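Local structure of indole-3-acetic acid-amido synthetase GH3.15 (Arabidopsis thaliana, 6E1Q) at residues P292-I297 with G317-T322; Q201-L206 with P235-N240; F219-L224 with A306-L311. The protein catalyses the ATP-dependent conjugation of indole-3-butyric acid, or of the herbicide 2,4-DB, to glutamine, working as an adenylating acyl acid-amido synthetase. All blocks are in the same frame, centred on the assembly; numbering follows the deposited sequence.

Overall arrangement
All three contacts fall within the GH3 N-terminal domain, a member of the adenylating ANL clan. Contact 2 closes before contact 1 opens; contact 3 starts between the two segments of contact 2 and ends between those of contact 1. Contacts 1 and 3 have centres about 14 Å apart and touch where I297 CG2 packs on F223 CE2 at 3.4 Å; helix 309-316 is followed, after the turn 317-320, by strand 321-327. Contact 2 shares helix 220-243 with contact 3, centres about 23 Å apart, and joins two helices about 27 Å from the centre of the chain. The side chain of C296 lies about 7 Å from a bound (2,4-dichlorophenoxy)acetic acid, while contact 3 adjoins strand 461-470 of the C-terminal domain.

Contact 1 (P292-I297 with G317-T322); sequences PKAKCI and GGLPLT
I297 pairs with L321 in a parallel bridge between strands 297-298 and 321-327, and two backbone hydrogen bonds define it. I297 N donates to P320 O at 3.0 Å, with an N-H...O angle of 164°, and T322 N donates to I297 O at 2.8 Å. The two bonds of I297, one given and one received, flank L321, as a parallel bridge requires. Weaker CA-H...O approaches supplement them, such as L321 CA to I297 O at 3.4 Å.

The apolar contacts centre on I297. Its CG1 stands anti to the carbonyl carbon (chi1 -64°), and CD1 beyond it meets L319 CB at 3.8 Å and L321 CD2 at 4.0 Å. The side chains of I297 and L319 cross at about a right angle, whereas I297 and L321 lie side by side and point the same way. Farther back, L319 straddles A294: CD1 reaches A294 CB, also at 4.0 Å, while CD2 presses on A294 O at 3.1 Å. The ring of P320 sets its CD against K295 O.

Among polar side chains, T322 OG1 lies 3.8 Å from C296 SG, but its hydrogen bond goes to E298, a residue of the ligand pocket.

Strand 212-217 flanks the loop through backbone bonds of K295 with A213 and C296 with L215. Helix 286-290 packs on I297 and L319, and helix 309-316 on I297 and L321.

Contact 2 (Q201-L206 with P235-N240); sequences QLLCGL and PELCSN
L237 of helix 220-243 meets L202, L203 and L206 of helix 194-207. Its CB lies 4.2 Å from L206 CD1. CG stands anti to the carbonyl carbon (chi1 -71°), and the two methyls beyond it diverge. CD1 meets L206 CD1 at 4.2 Å and, more loosely, L202 CB at 4.5 Å; CD2 approaches L203 CB at 3.7 Å, the closest apolar approach between the segments. The three leucines that L237 touches are thus spaced at i, i+1 and i+4 on the facing helix, and its side chain crosses that of L206 at about a right angle.

L203 answers from the other helix: its CD1 lies 3.8 Å from L237 O, and its CD2 comes to 4.1 Å from N240 OD1. That oxygen is not left to hydrocarbon alone, because Y199 OH, one turn before L203 on helix 194-207, hydrogen-bonds to it.

The axes of the short segments pass 10.2 Å apart, crossing at -57°, and leucine side chains bridge the gap between these two helices of the GH3 N-terminal domain. Around them, L202 also packs on V226, F229 and L230 of an earlier part of helix 220-243, while I274 of helix 268-278 touches both L206 and C238.

Contact 3 (F219-L224 with A306-L311); sequences FASSFL and AQYIPL
The Y308 ring carries S221 CB over one face: the carbon sits 3.6 Å above the plane and 9° off the normal through the centroid, a CH-pi contact. L224 CD1 approaches the same ring obliquely, 3.6 Å from Y308 CD1. In this part of the GH3 N-terminal domain, of the adenylating ANL clan, the first turn of helix 220-243 packs against the start of helix 309-316, meeting Y308 just before that helix and L311 within it. The second flat group, the F223 ring, has A220 O at its edge, in plane, and turns to strand 212-217 by packing on L215 and A217.

Beyond the ring, the contact is aliphatic. A220 CB meets Y308 CB at 4.1 Å. L311 CG lies anti to the backbone N (chi1 -178°), a position from which CD2 beyond it meets L224 CD2 at 3.9 Å; the two leucine side chains cross obliquely.

Helix 220-243 also has a local tie at its start, where F219 N donates to S222 OG. M461 and M463 of strand 461-470 also touch L311, which places the contact beside the C-terminal domain.

The phenol oxygen of Y308 makes weak hydrogen bonds to D464 and T557. An alanine in place of Y308 would probably leave S221 CB without its ring face, L224 CD1 without an aromatic neighbour, and D464, T557 and the water linked to S221 without their phenol partner. That water lies 2.7 Å from Y308 OH and, by a weak bond, 3.3 Å from S221 OG.

Contact 1 (P292-I297 with G317-T322)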
loop_
_atom_site.group_PDB
_atom_site.type_symbol
_atom_site.label_atom_id
_atom_site.label_comp_id
_atom_site.label_asym_id
_atom_site.label_seq_id
_atom_site.Cartn_x
_atom_site.Cartn_y
_atom_site.Cartn_z
ATOM N N PRO A 292 -12.126 10.104 -19.015
ATOM C CA PRO A 292 -12.920 9.126 -19.783
ATOM C C PRO A 292 -12.100 8.226 -20.692
ATOM O O PRO A 292 -12.631 7.214 -21.174
ATOM C CB PRO A 292 -13.873 10.014 -20.593
ATOM C CG PRO A 292 -13.105 11.289 -20.773
ATOM C CD PRO A 292 -12.374 11.488 -19.461
ATOM N N LYS A 293 -10.830 8.536 -20.931
ATOM C CA LYS A 293 -9.966 7.624 -21.665
ATOM C C LYS A 293 -9.121 6.734 -20.758
ATOM O O LYS A 293 -8.331 5.929 -21.267
ATOM C CB LYS A 293 -9.077 8.412 -22.624
ATOM C CG LYS A 293 -9.885 9.058 -23.740
ATOM C CD LYS A 293 -9.063 10.054 -24.532
ATOM C CE LYS A 293 -9.690 10.345 -25.889
ATOM N NZ LYS A 293 -8.624 10.612 -26.891
ATOM N N ALA A 294 -9.269 6.835 -19.439
ATOM C CA ALA A 294 -8.509 5.947 -18.567
ATOM C C ALA A 294 -9.006 4.517 -18.736
ATOM O O ALA A 294 -10.200 4.273 -18.936
ATOM C CB ALA A 294 -8.614 6.375 -17.095
ATOM N N LYS A 295 -8.078 3.569 -18.653
ATOM C CA LYS A 295 -8.384 2.166 -18.872
ATOM C C LYS A 295 -8.329 1.332 -17.597
ATOM O O LYS A 295 -8.841 0.211 -17.591
ATOM C CB LYS A 295 -7.419 1.573 -19.909
ATOM C CG LYS A 295 -7.490 2.262 -21.269
ATOM C CD LYS A 295 -8.912 2.225 -21.806
ATOM C CE LYS A 295 -9.034 2.977 -23.123
ATOM N NZ LYS A 295 -10.471 3.201 -23.457
ATOM N N CYS A 296 -7.740 1.841 -16.523
ATOM C CA CYS A 296 -7.725 1.102 -15.270
ATOM C C CYS A 296 -7.281 2.051 -14.168
ATOM O O CYS A 296 -6.768 3.142 -14.422
ATOM C CB CYS A 296 -6.798 -0.120 -15.341
ATOM S SG CYS A 296 -5.069 0.321 -15.445
ATOM N N ILE A 297 -7.505 1.614 -12.936
ATOM C CA ILE A 297 -7.126 2.340 -11.740
ATOM C C ILE A 297 -6.216 1.418 -10.955
ATOM O O ILE A 297 -6.670 0.390 -10.445
ATOM C CB ILE A 297 -8.340 2.747 -10.905
ATOM C CG1 ILE A 297 -9.206 3.733 -11.686
ATOM C CG2 ILE A 297 -7.866 3.292 -9.542
ATOM C CD1 ILE A 297 -10.593 3.873 -11.124
ATOM N N GLY A 317 -16.882 4.141 -11.933
ATOM C CA GLY A 317 -17.666 4.026 -13.151
ATOM C C GLY A 317 -17.301 2.833 -14.004
ATOM O O GLY A 317 -17.376 2.907 -15.238
ATOM N N GLY A 318 -16.890 1.735 -13.377
ATOM C CA GLY A 318 -16.574 0.531 -14.118
ATOM C C GLY A 318 -15.136 0.406 -14.580
ATOM O O GLY A 318 -14.772 -0.641 -15.131
ATOM N N LEU A 319 -14.306 1.432 -14.413
ATOM C CA LEU A 319 -12.883 1.228 -14.662
ATOM C C LEU A 319 -12.389 0.097 -13.765
ATOM O O LEU A 319 -12.676 0.102 -12.558
ATOM C CB LEU A 319 -12.076 2.485 -14.389
ATOM C CG LEU A 319 -12.401 3.654 -15.312
ATOM C CD1 LEU A 319 -11.597 4.870 -14.904
ATOM C CD2 LEU A 319 -12.101 3.239 -16.729
ATOM N N PRO A 320 -11.694 -0.902 -14.303
ATOM C CA PRO A 320 -11.253 -2.006 -13.450
ATOM C C PRO A 320 -10.194 -1.530 -12.467
ATOM O O PRO A 320 -9.300 -0.752 -12.811
ATOM C CB PRO A 320 -10.706 -3.038 -14.447
ATOM C CG PRO A 320 -10.395 -2.271 -15.675
ATOM C CD PRO A 320 -11.350 -1.116 -15.724
ATOM N N LEU A 321 -10.341 -1.953 -11.218
ATOM C CA LEU A 321 -9.314 -1.699 -10.218
ATOM C C LEU A 321 -8.255 -2.777 -10.354
ATOM O O LEU A 321 -8.561 -3.971 -10.225
ATOM C CB LEU A 321 -9.904 -1.701 -8.812
ATOM C CG LEU A 321 -11.209 -0.933 -8.610
ATOM C CD1 LEU A 321 -11.612 -1.020 -7.154
ATOM C CD2 LEU A 321 -11.059 0.521 -9.055
ATOM N N THR A 322 -7.023 -2.375 -10.642
ATOM C CA THR A 322 -5.951 -3.343 -10.812
ATOM C C THR A 322 -4.915 -3.189 -9.706
ATOM O O THR A 322 -4.692 -2.097 -9.182
ATOM C CB THR A 322 -5.280 -3.209 -12.189
ATOM O OG1 THR A 322 -4.728 -1.892 -12.342
ATOM C CG2 THR A 322 -6.296 -3.455 -13.292
#

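Contact 2 (Q201-L206 with P235-N240)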
loop_
_atom_site.group_PDB
_atom_site.type_symbol
_atom_site.label_atom_id
_atom_site.label_comp_id
_atom_site.label_asym_id
_atom_site.label_seq_id
_atom_site.Cartn_x
_atom_site.Cartn_y
_atom_site.Cartn_z
ATOM N N GLN A 201 -1.129 19.197 -8.933
ATOM C CA GLN A 201 -1.187 17.874 -9.540
ATOM C C GLN A 201 -2.558 17.599 -10.156
ATOM O O GLN A 201 -2.655 17.007 -11.236
ATOM C CB GLN A 201 -0.810 16.853 -8.464
ATOM C CG GLN A 201 -1.533 15.546 -8.444
ATOM C CD GLN A 201 -0.736 14.504 -7.661
ATOM O OE1 GLN A 201 0.291 14.016 -8.125
ATOM N NE2 GLN A 201 -1.184 14.206 -6.444
ATOM N N LEU A 202 -3.632 18.028 -9.492
ATOM C CA LEU A 202 -4.964 17.841 -10.065
ATOM C C LEU A 202 -5.196 18.796 -11.240
ATOM O O LEU A 202 -5.799 18.419 -12.252
ATOM C CB LEU A 202 -6.032 18.031 -8.978
ATOM C CG LEU A 202 -6.342 16.791 -8.111
ATOM C CD1 LEU A 202 -7.206 17.164 -6.896
ATOM C CD2 LEU A 202 -7.059 15.718 -8.929
ATOM N N LEU A 203 -4.724 20.037 -11.128
ATOM C CA LEU A 203 -4.845 20.956 -12.257
ATOM C C LEU A 203 -4.141 20.394 -13.494
ATOM O O LEU A 203 -4.722 20.363 -14.586
ATOM C CB LEU A 203 -4.289 22.325 -11.869
ATOM C CG LEU A 203 -4.243 23.400 -12.956
ATOM C CD1 LEU A 203 -5.643 23.656 -13.426
ATOM C CD2 LEU A 203 -3.682 24.657 -12.341
ATOM N N CYS A 204 -2.914 19.873 -13.324
ATOM C CA CYS A 204 -2.232 19.222 -14.445
ATOM C C CYS A 204 -2.992 17.996 -14.951
ATOM O O CYS A 204 -3.117 17.785 -16.172
ATOM C CB CYS A 204 -0.809 18.842 -14.047
ATOM S SG CYS A 204 0.226 20.332 -13.868
ATOM N N GLY A 205 -3.485 17.160 -14.038
ATOM C CA GLY A 205 -4.203 15.976 -14.471
ATOM C C GLY A 205 -5.472 16.318 -15.227
ATOM O O GLY A 205 -5.833 15.644 -16.197
ATOM N N LEU A 206 -6.182 17.359 -14.780
ATOM C CA LEU A 206 -7.405 17.762 -15.477
ATOM C C LEU A 206 -7.083 18.380 -16.833
ATOM O O LEU A 206 -7.787 18.130 -17.814
ATOM C CB LEU A 206 -8.213 18.753 -14.633
ATOM C CG LEU A 206 -8.825 18.222 -13.336
ATOM C CD1 LEU A 206 -9.299 19.405 -12.505
ATOM C CD2 LEU A 206 -9.988 17.283 -13.658
ATOM N N PRO A 235 -14.341 24.120 -8.611
ATOM C CA PRO A 235 -14.676 25.353 -9.358
ATOM C C PRO A 235 -13.479 26.246 -9.558
ATOM O O PRO A 235 -13.329 26.842 -10.636
ATOM C CB PRO A 235 -15.762 26.028 -8.499
ATOM C CG PRO A 235 -16.300 24.899 -7.649
ATOM C CD PRO A 235 -15.110 24.039 -7.354
ATOM N N GLU A 236 -12.610 26.344 -8.551
ATOM C CA GLU A 236 -11.410 27.155 -8.717
ATOM C C GLU A 236 -10.454 26.525 -9.723
ATOM O O GLU A 236 -9.872 27.230 -10.558
ATOM C CB GLU A 236 -10.717 27.347 -7.376
ATOM C CG GLU A 236 -9.511 28.238 -7.469
ATOM C CD GLU A 236 -8.839 28.452 -6.129
ATOM O OE1 GLU A 236 -7.834 29.187 -6.097
ATOM O OE2 GLU A 236 -9.307 27.888 -5.112
ATOM N N LEU A 237 -10.266 25.201 -9.657
ATOM C CA LEU A 237 -9.454 24.526 -10.670
ATOM C C LEU A 237 -9.958 24.831 -12.076
ATOM O O LEU A 237 -9.168 25.110 -12.989
ATOM C CB LEU A 237 -9.459 23.014 -10.432
ATOM C CG LEU A 237 -8.665 22.590 -9.200
ATOM C CD1 LEU A 237 -9.162 21.215 -8.746
ATOM C CD2 LEU A 237 -7.167 22.553 -9.538
ATOM N N CYS A 238 -11.276 24.747 -12.272
ATOM C CA CYS A 238 -11.838 24.983 -13.594
ATOM C C CYS A 238 -11.666 26.437 -14.004
ATOM O O CYS A 238 -11.405 26.735 -15.175
ATOM C CB CYS A 238 -13.306 24.580 -13.607
ATOM S SG CYS A 238 -13.510 22.793 -13.501
ATOM N N SER A 239 -11.792 27.349 -13.041
ATOM C CA SER A 239 -11.591 28.758 -13.325
ATOM C C SER A 239 -10.168 29.010 -13.833
ATOM O O SER A 239 -9.969 29.752 -14.804
ATOM C CB SER A 239 -11.914 29.571 -12.066
ATOM O OG SER A 239 -11.234 30.799 -12.084
ATOM N N ASN A 240 -9.172 28.366 -13.214
ATOM C CA ASN A 240 -7.797 28.467 -13.702
ATOM C C ASN A 240 -7.684 27.974 -15.137
ATOM O O ASN A 240 -6.963 28.565 -15.950
ATOM C CB ASN A 240 -6.843 27.654 -12.824
ATOM C CG ASN A 240 -6.492 28.344 -11.513
ATOM O OD1 ASN A 240 -5.545 27.928 -10.845
ATOM N ND2 ASN A 240 -7.254 29.383 -11.124
#

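Contact 3 (F219-L224 with A306-L311)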
loop_
_atom_site.group_PDB
_atom_site.type_symbol
_atom_site.label_atom_id
_atom_site.label_comp_id
_atom_site.label_asym_id
_atom_site.label_seq_id
_atom_site.Cartn_x
_atom_site.Cartn_y
_atom_site.Cartn_z
ATOM N N PHE A 219 -2.288 3.527 -2.742
ATOM C CA PHE A 219 -3.331 2.708 -2.129
ATOM C C PHE A 219 -4.716 3.065 -2.661
ATOM O O PHE A 219 -4.960 4.189 -3.102
ATOM C CB PHE A 219 -3.361 2.889 -0.612
ATOM C CG PHE A 219 -2.006 3.014 0.024
ATOM C CD1 PHE A 219 -1.049 2.031 -0.149
ATOM C CD2 PHE A 219 -1.711 4.094 0.843
ATOM C CE1 PHE A 219 0.195 2.131 0.460
ATOM C CE2 PHE A 219 -0.465 4.204 1.463
ATOM C CZ PHE A 219 0.485 3.225 1.271
ATOM N N ALA A 220 -5.643 2.101 -2.552
ATOM C CA ALA A 220 -7.056 2.391 -2.807
ATOM C C ALA A 220 -7.522 3.633 -2.044
ATOM O O ALA A 220 -8.193 4.502 -2.606
ATOM C CB ALA A 220 -7.920 1.183 -2.429
ATOM N N SER A 221 -7.157 3.750 -0.763
ATOM C CA SER A 221 -7.634 4.883 0.016
ATOM C C SER A 221 -7.002 6.194 -0.428
ATOM O O SER A 221 -7.565 7.263 -0.150
ATOM C CB SER A 221 -7.385 4.638 1.514
ATOM O OG SER A 221 -6.034 4.320 1.786
ATOM N N SER A 222 -5.862 6.135 -1.129
ATOM C CA SER A 222 -5.221 7.355 -1.615
ATOM C C SER A 222 -6.142 8.138 -2.528
ATOM O O SER A 222 -6.103 9.372 -2.537
ATOM C CB SER A 222 -3.914 7.036 -2.361
ATOM O OG SER A 222 -3.126 6.096 -1.649
ATOM N N PHE A 223 -6.965 7.439 -3.313
ATOM C CA PHE A 223 -7.865 8.104 -4.248
ATOM C C PHE A 223 -8.953 8.897 -3.540
ATOM O O PHE A 223 -9.390 9.933 -4.056
ATOM C CB PHE A 223 -8.494 7.077 -5.181
ATOM C CG PHE A 223 -7.553 6.576 -6.218
ATOM C CD1 PHE A 223 -7.231 7.365 -7.304
ATOM C CD2 PHE A 223 -6.952 5.334 -6.090
ATOM C CE1 PHE A 223 -6.355 6.922 -8.254
ATOM C CE2 PHE A 223 -6.066 4.870 -7.058
ATOM C CZ PHE A 223 -5.763 5.668 -8.136
ATOM N N LEU A 224 -9.376 8.455 -2.354
ATOM C CA LEU A 224 -10.434 9.159 -1.634
ATOM C C LEU A 224 -9.986 10.545 -1.206
ATOM O O LEU A 224 -10.787 11.483 -1.181
ATOM C CB LEU A 224 -10.868 8.353 -0.413
ATOM C CG LEU A 224 -11.028 6.876 -0.714
ATOM C CD1 LEU A 224 -11.375 6.100 0.562
ATOM C CD2 LEU A 224 -12.069 6.699 -1.799
ATOM N N ALA A 306 -8.436 -3.589 1.085
ATOM C CA ALA A 306 -9.631 -4.222 0.523
ATOM C C ALA A 306 -10.911 -3.573 1.025
ATOM O O ALA A 306 -11.945 -3.665 0.352
ATOM C CB ALA A 306 -9.652 -5.723 0.847
ATOM N N GLN A 307 -10.856 -2.907 2.183
ATOM C CA GLN A 307 -12.040 -2.284 2.760
ATOM C C GLN A 307 -12.605 -1.179 1.874
ATOM O O GLN A 307 -13.810 -0.917 1.916
ATOM C CB GLN A 307 -11.706 -1.704 4.135
ATOM C CG GLN A 307 -11.375 -2.759 5.199
ATOM C CD GLN A 307 -12.579 -3.632 5.576
ATOM O OE1 GLN A 307 -13.715 -3.145 5.703
ATOM N NE2 GLN A 307 -12.327 -4.925 5.767
ATOM N N TYR A 308 -11.759 -0.509 1.094
ATOM C CA TYR A 308 -12.165 0.640 0.300
ATOM C C TYR A 308 -12.651 0.259 -1.088
ATOM O O TYR A 308 -13.052 1.142 -1.855
ATOM C CB TYR A 308 -11.002 1.626 0.185
ATOM C CG TYR A 308 -10.467 2.026 1.549
ATOM C CD1 TYR A 308 -11.109 2.992 2.314
ATOM C CD2 TYR A 308 -9.333 1.394 2.091
ATOM C CE1 TYR A 308 -10.627 3.334 3.590
ATOM C CE2 TYR A 308 -8.833 1.733 3.356
ATOM C CZ TYR A 308 -9.482 2.694 4.101
ATOM O OH TYR A 308 -8.991 3.018 5.352
ATOM N N ILE A 309 -12.626 -1.024 -1.423
ATOM C CA ILE A 309 -13.001 -1.432 -2.775
ATOM C C ILE A 309 -14.436 -1.008 -3.126
ATOM O O ILE A 309 -14.614 -0.407 -4.195
ATOM C CB ILE A 309 -12.764 -2.949 -2.953
ATOM C CG1 ILE A 309 -11.271 -3.255 -3.019
ATOM C CG2 ILE A 309 -13.455 -3.466 -4.207
ATOM C CD1 ILE A 309 -10.996 -4.767 -2.976
ATOM N N PRO A 310 -15.445 -1.268 -2.297
ATOM C CA PRO A 310 -16.803 -0.845 -2.698
ATOM C C PRO A 310 -16.914 0.642 -2.969
ATOM O O PRO A 310 -17.560 1.047 -3.941
ATOM C CB PRO A 310 -17.673 -1.283 -1.506
ATOM C CG PRO A 310 -16.945 -2.450 -0.924
ATOM C CD PRO A 310 -15.476 -2.100 -1.075
ATOM N N LEU A 311 -16.284 1.475 -2.144
ATOM C CA LEU A 311 -16.385 2.910 -2.359
ATOM C C LEU A 311 -15.597 3.347 -3.592
ATOM O O LEU A 311 -16.070 4.182 -4.377
ATOM C CB LEU A 311 -15.906 3.656 -1.119
ATOM C CG LEU A 311 -16.026 5.173 -1.243
ATOM C CD1 LEU A 311 -17.471 5.605 -1.483
ATOM C CD2 LEU A 311 -15.441 5.835 -0.003
HETATM O O HOH W 1 -6.303 3.274 4.908
#